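Local coordinates for laccase (Uncultured bacterium, PDB 4F7K), which probably oxidises phenolic and related substrates and passes their electrons to dioxygen, reducing it to water, as other laccases of the multicopper oxidase family do, at residues L6-V11 against I47-Q52; G56-W61 against M76-V81; V208-G213 against R232-A237. All coordinates share one frame; numbering follows the deposited sequence.

Contact 1 (L6-V11 against I47-Q52); sequences LVAQPV and IRFQNQ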
loop_
_atom_site.group_PDB
_atom_site.type_symbol
_atom_site.label_atom_id
_atom_site.label_comp_id
_atom_site.label_asym_id
_atom_site.label_seq_id
_atom_site.Cartn_x
_atom_site.Cartn_y
_atom_site.Cartn_z
ATOM N N LEU A 6 -18.298 5.487 -4.787
ATOM C CA LEU A 6 -17.152 4.718 -5.230
ATOM C C LEU A 6 -17.687 3.485 -5.952
ATOM O O LEU A 6 -18.135 2.518 -5.309
ATOM C CB LEU A 6 -16.284 4.314 -4.045
ATOM C CG LEU A 6 -14.993 3.567 -4.333
ATOM C CD1 LEU A 6 -13.981 4.409 -5.169
ATOM C CD2 LEU A 6 -14.376 3.122 -3.027
ATOM N N VAL A 7 -17.691 3.543 -7.285
ATOM C CA VAL A 7 -18.361 2.516 -8.058
ATOM C C VAL A 7 -17.353 1.556 -8.635
ATOM O O VAL A 7 -16.561 1.952 -9.475
ATOM C CB VAL A 7 -19.235 3.094 -9.201
ATOM C CG1 VAL A 7 -20.148 2.001 -9.751
ATOM C CG2 VAL A 7 -20.093 4.316 -8.701
ATOM N N ALA A 8 -17.360 0.317 -8.152
ATOM C CA ALA A 8 -16.550 -0.748 -8.751
ATOM C C ALA A 8 -17.235 -1.151 -10.083
ATOM O O ALA A 8 -18.414 -1.523 -10.084
ATOM C CB ALA A 8 -16.404 -1.942 -7.774
ATOM N N GLN A 9 -16.547 -0.973 -11.212
ATOM C CA GLN A 9 -17.160 -1.239 -12.530
ATOM C C GLN A 9 -16.155 -1.624 -13.621
ATOM O O GLN A 9 -14.964 -1.409 -13.459
ATOM C CB GLN A 9 -17.963 -0.013 -13.019
ATOM C CG GLN A 9 -17.086 1.270 -12.977
ATOM C CD GLN A 9 -17.847 2.518 -13.208
ATOM O OE1 GLN A 9 -19.083 2.504 -13.397
ATOM N NE2 GLN A 9 -17.137 3.615 -13.219
ATOM N N PRO A 10 -16.652 -2.154 -14.772
ATOM C CA PRO A 10 -15.713 -2.343 -15.889
ATOM C C PRO A 10 -15.181 -0.993 -16.367
ATOM O O PRO A 10 -15.917 -0.024 -16.442
ATOM C CB PRO A 10 -16.560 -2.986 -16.992
ATOM C CG PRO A 10 -17.769 -3.628 -16.211
ATOM C CD PRO A 10 -18.009 -2.648 -15.059
ATOM N N VAL A 11 -13.916 -0.941 -16.733
ATOM C CA VAL A 11 -13.301 0.295 -17.153
ATOM C C VAL A 11 -12.222 -0.095 -18.142
ATOM O O VAL A 11 -11.994 -1.290 -18.373
ATOM C CB VAL A 11 -12.597 0.947 -15.935
ATOM C CG1 VAL A 11 -13.635 1.190 -14.781
ATOM C CG2 VAL A 11 -11.388 0.032 -15.482
ATOM N N ILE A 47 -18.101 7.202 2.418
ATOM C CA ILE A 47 -17.955 6.589 1.095
ATOM C C ILE A 47 -19.137 5.664 0.785
ATOM O O ILE A 47 -19.416 4.739 1.549
ATOM C CB ILE A 47 -16.601 5.832 1.032
ATOM C CG1 ILE A 47 -15.463 6.855 1.109
ATOM C CG2 ILE A 47 -16.465 4.963 -0.247
ATOM C CD1 ILE A 47 -14.140 6.351 1.795
ATOM N N ARG A 48 -19.861 5.939 -0.301
ATOM C CA ARG A 48 -20.914 5.032 -0.745
ATOM C C ARG A 48 -20.353 4.086 -1.840
ATOM O O ARG A 48 -20.235 4.472 -3.002
ATOM C CB ARG A 48 -22.179 5.793 -1.182
ATOM C CG ARG A 48 -23.403 4.899 -1.513
ATOM C CD ARG A 48 -24.630 5.709 -1.998
ATOM N NE ARG A 48 -25.478 4.952 -2.934
ATOM C CZ ARG A 48 -26.744 5.256 -3.276
ATOM N NH1 ARG A 48 -27.381 6.309 -2.750
ATOM N NH2 ARG A 48 -27.398 4.488 -4.152
ATOM N N PHE A 49 -19.998 2.867 -1.423
ATOM C CA PHE A 49 -19.558 1.809 -2.320
ATOM C C PHE A 49 -20.719 1.202 -3.105
ATOM O O PHE A 49 -21.719 0.790 -2.518
ATOM C CB PHE A 49 -18.840 0.695 -1.553
ATOM C CG PHE A 49 -18.408 -0.472 -2.415
ATOM C CD1 PHE A 49 -17.568 -0.287 -3.527
ATOM C CD2 PHE A 49 -18.816 -1.751 -2.106
ATOM C CE1 PHE A 49 -17.142 -1.388 -4.315
ATOM C CE2 PHE A 49 -18.402 -2.863 -2.876
ATOM C CZ PHE A 49 -17.578 -2.677 -4.003
ATOM N N GLN A 50 -20.551 1.132 -4.421
ATOM C CA GLN A 50 -21.550 0.573 -5.331
ATOM C C GLN A 50 -20.933 -0.551 -6.178
ATOM O O GLN A 50 -19.972 -0.322 -6.895
ATOM C CB GLN A 50 -22.067 1.648 -6.282
ATOM C CG GLN A 50 -22.729 2.815 -5.623
ATOM C CD GLN A 50 -24.217 2.710 -5.722
ATOM O OE1 GLN A 50 -24.776 1.606 -5.910
ATOM N NE2 GLN A 50 -24.886 3.849 -5.618
ATOM N N ASN A 51 -21.516 -1.740 -6.103
ATOM C CA ASN A 51 -20.989 -2.925 -6.794
ATOM C C ASN A 51 -21.574 -3.101 -8.207
ATOM O O ASN A 51 -22.705 -3.590 -8.364
ATOM C CB ASN A 51 -21.251 -4.155 -5.920
ATOM C CG ASN A 51 -20.664 -5.434 -6.490
ATOM O OD1 ASN A 51 -20.321 -5.520 -7.673
ATOM N ND2 ASN A 51 -20.581 -6.462 -5.644
ATOM N N GLN A 52 -20.828 -2.676 -9.230
ATOM C CA GLN A 52 -21.234 -2.924 -10.636
ATOM C C GLN A 52 -20.295 -3.918 -11.336
ATOM O O GLN A 52 -19.993 -3.763 -12.519
ATOM C CB GLN A 52 -21.300 -1.629 -11.466
ATOM C CG GLN A 52 -22.239 -0.561 -10.903
ATOM C CD GLN A 52 -22.414 0.640 -11.837
ATOM O OE1 GLN A 52 -21.626 0.858 -12.772
ATOM N NE2 GLN A 52 -23.444 1.428 -11.583
#
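The ring of Phe-49 takes the methyl of Ala-8 at its edge, near the ring plane, with Ala-8 CB 3.6 Å from Phe-49 CE1. With CG anti to the backbone N (chi1 177°), the ring leaves the sheet on the face shared by Leu-6 and Ala-8. Phe-28, Tyr-89 and Val-59 also touch this ring, placing it between the sheet and strand 59-62. On the same face Leu-6 and Ile-47 lie side by side, pointing the same way, and meet through Leu-6 CB and Ile-47 CG2 at 3.9 Å; both also touch Trp-61. An alanine in place of Phe-49 would probably open a gap among Ala-8, Phe-28 and Val-59 and take away the ring edge against which the Ala-8 methyl rests.

On the other face Val-7 spreads its methyls over the glutamines: its CG1 lies 4.0 Å from Gln-50 CB and 3.5 Å from Gln-52 CG. Arg-48 leads away from strand 6-11 to a salt bridge with Glu-86.

Four backbone bonds zip the strands. Leu-6 N gives to Arg-48 O at 2.8 Å, and Gln-50 N returns to Leu-6 O. Ala-8 N then reaches Gln-50 O at 3.0 Å, less straight (139° at the hydrogen), before Gln-52 N closes on Ala-8 O at 2.8 Å. Beyond that, Asn-51 turns its amide to the loop carbonyl of Glu-55.

This parallel pairing is the centre of the 23-28, 4-13, 44-51, 86-92 sheet in the cupredoxin-like N-terminal domain. Its chemistry is two-sided: one face is an apolar layer built round Phe-49, whereas the other carries polar and charged groups in a partly exposed setting, with four backbone hydrogen bonds between the layers.

Contact 2 (G56-W61 against M76-V81); sequences GSAVHW and MTQDVV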
loop_
_atom_site.group_PDB
_atom_site.type_symbol
_atom_site.label_atom_id
_atom_site.label_comp_id
_atom_site.label_asym_id
_atom_site.label_seq_id
_atom_site.Cartn_x
_atom_site.Cartn_y
_atom_site.Cartn_z
ATOM N N GLY A 56 -19.896 -10.739 -5.846
ATOM C CA GLY A 56 -19.718 -10.308 -4.465
ATOM C C GLY A 56 -18.451 -9.473 -4.333
ATOM O O GLY A 56 -17.472 -9.722 -5.028
ATOM N N SER A 57 -18.483 -8.447 -3.481
ATOM C CA SER A 57 -17.313 -7.604 -3.292
ATOM C C SER A 57 -17.399 -6.847 -1.981
ATOM O O SER A 57 -18.414 -6.921 -1.280
ATOM C CB SER A 57 -17.149 -6.618 -4.438
ATOM O OG SER A 57 -15.835 -6.096 -4.392
ATOM N N ALA A 58 -16.316 -6.156 -1.652
ATOM C CA ALA A 58 -16.222 -5.280 -0.498
ATOM C C ALA A 58 -14.883 -4.573 -0.615
ATOM O O ALA A 58 -14.044 -5.000 -1.432
ATOM C CB ALA A 58 -16.317 -6.082 0.824
ATOM N N VAL A 59 -14.692 -3.493 0.166
ATOM C CA VAL A 59 -13.485 -2.680 0.083
ATOM C C VAL A 59 -12.704 -2.651 1.412
ATOM O O VAL A 59 -13.286 -2.401 2.468
ATOM C CB VAL A 59 -13.786 -1.247 -0.376
ATOM C CG1 VAL A 59 -12.475 -0.447 -0.511
ATOM C CG2 VAL A 59 -14.530 -1.245 -1.755
ATOM N N HIS A 60 -11.400 -2.961 1.347
ATOM C CA HIS A 60 -10.511 -2.867 2.504
ATOM C C HIS A 60 -9.723 -1.556 2.431
ATOM O O HIS A 60 -9.216 -1.190 1.386
ATOM C CB HIS A 60 -9.579 -4.082 2.606
ATOM C CG HIS A 60 -8.608 -4.002 3.739
ATOM N ND1 HIS A 60 -9.004 -3.755 5.038
ATOM C CD2 HIS A 60 -7.260 -4.145 3.779
ATOM C CE1 HIS A 60 -7.943 -3.725 5.828
ATOM N NE2 HIS A 60 -6.873 -3.972 5.093
ATOM N N TRP A 61 -9.666 -0.836 3.539
ATOM C CA TRP A 61 -8.917 0.402 3.636
ATOM C C TRP A 61 -7.601 -0.004 4.295
ATOM O O TRP A 61 -7.531 -0.183 5.507
ATOM C CB TRP A 61 -9.727 1.476 4.414
ATOM C CG TRP A 61 -11.152 1.412 4.007
ATOM C CD1 TRP A 61 -12.128 0.640 4.565
ATOM C CD2 TRP A 61 -11.748 2.045 2.855
ATOM N NE1 TRP A 61 -13.309 0.788 3.872
ATOM C CE2 TRP A 61 -13.101 1.634 2.810
ATOM C CE3 TRP A 61 -11.279 2.951 1.892
ATOM C CZ2 TRP A 61 -13.987 2.066 1.810
ATOM C CZ3 TRP A 61 -12.167 3.408 0.907
ATOM C CH2 TRP A 61 -13.504 2.952 0.872
ATOM N N MET A 76 -16.734 -11.624 8.285
ATOM C CA MET A 76 -16.082 -11.301 9.540
ATOM C C MET A 76 -16.508 -9.926 10.041
ATOM O O MET A 76 -16.811 -9.746 11.218
ATOM C CB MET A 76 -14.567 -11.327 9.368
ATOM C CG MET A 76 -13.815 -10.737 10.549
ATOM S SD MET A 76 -12.364 -11.709 10.962
ATOM C CE MET A 76 -13.207 -13.194 11.479
ATOM N N THR A 77 -16.519 -8.951 9.141
ATOM C CA THR A 77 -16.734 -7.583 9.564
ATOM C C THR A 77 -18.025 -7.039 8.944
ATOM O O THR A 77 -18.609 -6.083 9.456
ATOM C CB THR A 77 -15.488 -6.750 9.206
ATOM O OG1 THR A 77 -15.140 -5.931 10.315
ATOM C CG2 THR A 77 -15.681 -5.930 7.946
ATOM N N GLN A 78 -18.450 -7.680 7.847
ATOM C CA GLN A 78 -19.683 -7.356 7.139
ATOM C C GLN A 78 -20.160 -8.544 6.298
ATOM O O GLN A 78 -19.434 -9.506 6.089
ATOM C CB GLN A 78 -19.502 -6.135 6.220
ATOM C CG GLN A 78 -18.382 -6.288 5.199
ATOM C CD GLN A 78 -18.339 -5.160 4.178
ATOM O OE1 GLN A 78 -17.496 -4.279 4.269
ATOM N NE2 GLN A 78 -19.260 -5.182 3.198
ATOM N N ASP A 79 -21.402 -8.465 5.832
ATOM C CA ASP A 79 -21.839 -9.297 4.734
ATOM C C ASP A 79 -21.114 -8.813 3.479
ATOM O O ASP A 79 -20.843 -7.617 3.331
ATOM C CB ASP A 79 -23.348 -9.157 4.541
ATOM C CG ASP A 79 -24.136 -9.613 5.764
ATOM O OD1 ASP A 79 -23.650 -10.533 6.464
ATOM O OD2 ASP A 79 -25.234 -9.048 6.017
ATOM N N VAL A 80 -20.807 -9.745 2.587
ATOM C CA VAL A 80 -20.365 -9.421 1.245
ATOM C C VAL A 80 -21.381 -8.468 0.581
ATOM O O VAL A 80 -22.578 -8.523 0.865
ATOM C CB VAL A 80 -20.168 -10.722 0.436
ATOM C CG1 VAL A 80 -21.531 -11.352 0.069
ATOM C CG2 VAL A 80 -19.292 -10.497 -0.793
ATOM N N VAL A 81 -20.897 -7.569 -0.269
ATOM C CA VAL A 81 -21.773 -6.687 -1.021
ATOM C C VAL A 81 -22.135 -7.411 -2.307
ATOM O O VAL A 81 -21.286 -7.622 -3.178
ATOM C CB VAL A 81 -21.090 -5.317 -1.305
ATOM C CG1 VAL A 81 -22.056 -4.344 -2.000
ATOM C CG2 VAL A 81 -20.569 -4.712 -0.005
#
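Ser-57 and Val-81 form a single antiparallel bridge, a hydrogen-bonded pair that fastens the loop segment 76-81 to the lead-in of strand 59-62 in the first cupredoxin-like domain. Ser-57 N gives to Val-81 O at 2.9 Å, and Val-81 N returns to Ser-57 O at 2.8 Å. The carbonyl of Val-81 also accepts from Asn-51 ND2, so two donors hold it.

Beside the bridge, Val-80 lays CG2 against the backbone of Gly-56, 3.7 Å from its CA. A beta carbon on Gly-56 would run into this methyl. Farther along, Ala-58 turns its CB toward the flat amide of Gln-78, with CB 3.9 Å from Gln-78 NE2. That NE2 makes a hydrogen bond to Asp-79 O at 2.9 Å, the acceptor lying almost in the amide plane. OE1 is hydrogen-bonded to the hydroxyl of Tyr-89, which is also hydrogen-bonded to Val-59 N.

Strand 59-62 then enters the His-Trp-His sequence that begins at His-60; in related multicopper oxidases it contributes to the trinuclear copper site. With both ends of its amide engaged, Gln-78 is likely to be held from turning over, and the loop is joined to the lead-in of the strand mainly through backbone polar groups.

Contact 3 (V208-G213 against R232-A237); sequences VVALDG and RADIIA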
loop_
_atom_site.group_PDB
_atom_site.type_symbol
_atom_site.label_atom_id
_atom_site.label_comp_id
_atom_site.label_asym_id
_atom_site.label_seq_id
_atom_site.Cartn_x
_atom_site.Cartn_y
_atom_site.Cartn_z
ATOM N N VAL A 208 13.730 9.202 2.677
ATOM C CA VAL A 208 12.537 8.514 3.168
ATOM C C VAL A 208 12.090 9.165 4.480
ATOM O O VAL A 208 12.836 9.175 5.424
ATOM C CB VAL A 208 12.782 7.001 3.422
ATOM C CG1 VAL A 208 11.511 6.340 3.917
ATOM C CG2 VAL A 208 13.245 6.295 2.139
ATOM N N VAL A 209 10.863 9.672 4.525
ATOM C CA VAL A 209 10.320 10.292 5.727
ATOM C C VAL A 209 9.178 9.521 6.401
ATOM O O VAL A 209 8.838 9.825 7.550
ATOM C CB VAL A 209 9.883 11.751 5.468
ATOM C CG1 VAL A 209 11.089 12.583 5.041
ATOM C CG2 VAL A 209 8.743 11.787 4.386
ATOM N N ALA A 210 8.590 8.547 5.705
ATOM C CA ALA A 210 7.577 7.658 6.307
ATOM C C ALA A 210 7.552 6.265 5.676
ATOM O O ALA A 210 7.937 6.090 4.520
ATOM C CB ALA A 210 6.167 8.294 6.223
ATOM N N LEU A 211 7.113 5.278 6.451
ATOM C CA LEU A 211 6.815 3.953 5.894
ATOM C C LEU A 211 5.417 3.509 6.316
ATOM O O LEU A 211 5.039 3.651 7.497
ATOM C CB LEU A 211 7.862 2.910 6.289
ATOM C CG LEU A 211 9.332 3.261 6.010
ATOM C CD1 LEU A 211 10.273 2.403 6.859
ATOM C CD2 LEU A 211 9.669 3.129 4.528
ATOM N N ASP A 212 4.660 2.975 5.349
ATOM C CA ASP A 212 3.305 2.494 5.622
ATOM C C ASP A 212 2.426 3.541 6.339
ATOM O O ASP A 212 1.663 3.232 7.259
ATOM C CB ASP A 212 3.349 1.175 6.378
ATOM C CG ASP A 212 3.975 0.040 5.547
ATOM O OD1 ASP A 212 4.326 0.267 4.374
ATOM O OD2 ASP A 212 4.104 -1.081 6.073
ATOM N N GLY A 213 2.535 4.785 5.908
ATOM C CA GLY A 213 1.715 5.842 6.499
ATOM C C GLY A 213 2.228 6.336 7.837
ATOM O O GLY A 213 1.634 7.232 8.413
ATOM N N ARG A 232 4.269 0.981 1.561
ATOM C CA ARG A 232 4.408 2.359 1.113
ATOM C C ARG A 232 5.684 2.957 1.676
ATOM O O ARG A 232 6.136 2.578 2.793
ATOM C CB ARG A 232 3.225 3.188 1.620
ATOM C CG ARG A 232 1.997 3.091 0.782
ATOM C CD ARG A 232 1.016 2.051 1.295
ATOM N NE ARG A 232 0.487 2.435 2.590
ATOM C CZ ARG A 232 0.383 1.621 3.632
ATOM N NH1 ARG A 232 0.717 0.347 3.513
ATOM N NH2 ARG A 232 -0.089 2.084 4.793
ATOM N N ALA A 233 6.262 3.902 0.937
ATOM C CA ALA A 233 7.285 4.746 1.513
ATOM C C ALA A 233 7.052 6.163 1.023
ATOM O O ALA A 233 6.804 6.358 -0.155
ATOM C CB ALA A 233 8.680 4.279 1.173
ATOM N N ASP A 234 7.106 7.134 1.936
ATOM C CA ASP A 234 7.065 8.553 1.557
ATOM C C ASP A 234 8.491 9.111 1.403
ATOM O O ASP A 234 9.341 8.903 2.244
ATOM C CB ASP A 234 6.304 9.393 2.610
ATOM C CG ASP A 234 4.806 9.480 2.343
ATOM O OD1 ASP A 234 4.247 8.629 1.597
ATOM O OD2 ASP A 234 4.169 10.422 2.867
ATOM N N ILE A 235 8.732 9.844 0.331
ATOM C CA ILE A 235 10.024 10.443 0.086
ATOM C C ILE A 235 9.862 11.944 -0.124
ATOM O O ILE A 235 9.023 12.396 -0.903
ATOM C CB ILE A 235 10.736 9.791 -1.109
ATOM C CG1 ILE A 235 11.337 8.446 -0.663
ATOM C CG2 ILE A 235 11.826 10.704 -1.686
ATOM C CD1 ILE A 235 11.436 7.429 -1.703
ATOM N N ILE A 236 10.656 12.730 0.608
ATOM C CA ILE A 236 10.738 14.112 0.237
ATOM C C ILE A 236 12.133 14.339 -0.313
ATOM O O ILE A 236 13.122 13.922 0.279
ATOM C CB ILE A 236 10.375 15.038 1.412
ATOM C CG1 ILE A 236 8.871 14.894 1.706
ATOM C CG2 ILE A 236 10.754 16.471 1.089
ATOM C CD1 ILE A 236 8.478 15.377 3.129
ATOM N N ALA A 237 12.201 15.001 -1.457
ATOM C CA ALA A 237 13.458 15.214 -2.117
ATOM C C ALA A 237 13.375 16.448 -2.992
ATOM O O ALA A 237 12.281 16.925 -3.320
ATOM C CB ALA A 237 13.842 13.981 -2.942
#
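Asp-212 and Arg-232 are brought together by two turns of the side chains: CG of Asp-212 stands anti to its own carbonyl carbon (chi1 -65°), while the arginine chain bends at chi2 (95°) and again at chi3. The two cross at about a right angle, yet carboxylate and guanidinium planes differ by only 4°. Asp-212 CA lies over one guanidinium face, toward the rim. OD1 accepts a nearly straight bond from Arg-232 N at 2.9 Å; its approach to Arg-232 NH1, at 3.7 Å, is a long salt bridge in which charge alone acts, since the oxygen is well out of the guanidinium plane. Arg-232 NH2 has a stronger salt bridge to Asp-374, and Asp-212 OD1 a second one to Arg-373. These surrounding charges would probably keep the aspartate ionised.

Along the strands, Asp-212 N gives to Arg-232 O at 3.0 Å. Asp-234 faces both Val-209 and Ala-210, a classic beta bulge: its O accepts from Val-209 N at 2.8 Å, and its N gives to Ala-210 O at 2.9 Å. Val-209 CG2 meets Ile-236 CD1 at 3.8 Å, the side chains again nearly perpendicular. On the face of Val-208 and Ile-235, Leu-211 CD2 rests on Ala-233 CB at 3.7 Å. The carboxylate of Asp-234 is held by Thr-98 and Arg-185.

In a modelled chain without helices, strand 232-239 runs between 183-190 and 204-211, which is flanked in turn by 214-220. The end at Arg-232 reaches out of this second-domain sheet, to Thr-98 of strand 97-103 on one hand and to Asp-374, between strands 369-373 and 375-378, on the other.

From the N terminus, contact 1 joins the first strand, 4-13, to strand 44-51, enclosing the 23-28 hairpin partner and 37-40. The chain then turns at once into contact 2, whose Ser-57 to Val-81 bridge closes a loop of 23 residues before strand 86-92. The two follow in series but touch, through side-chain packing as well as a polar contact, linking the two sheets of the first domain. Contact 3 comes much later and closes its own loop, through strand 214-220, in the second domain's sheet. Its centre lies about 29 Å from those of both others, across the chain's centre. None of the three nests within or crosses another.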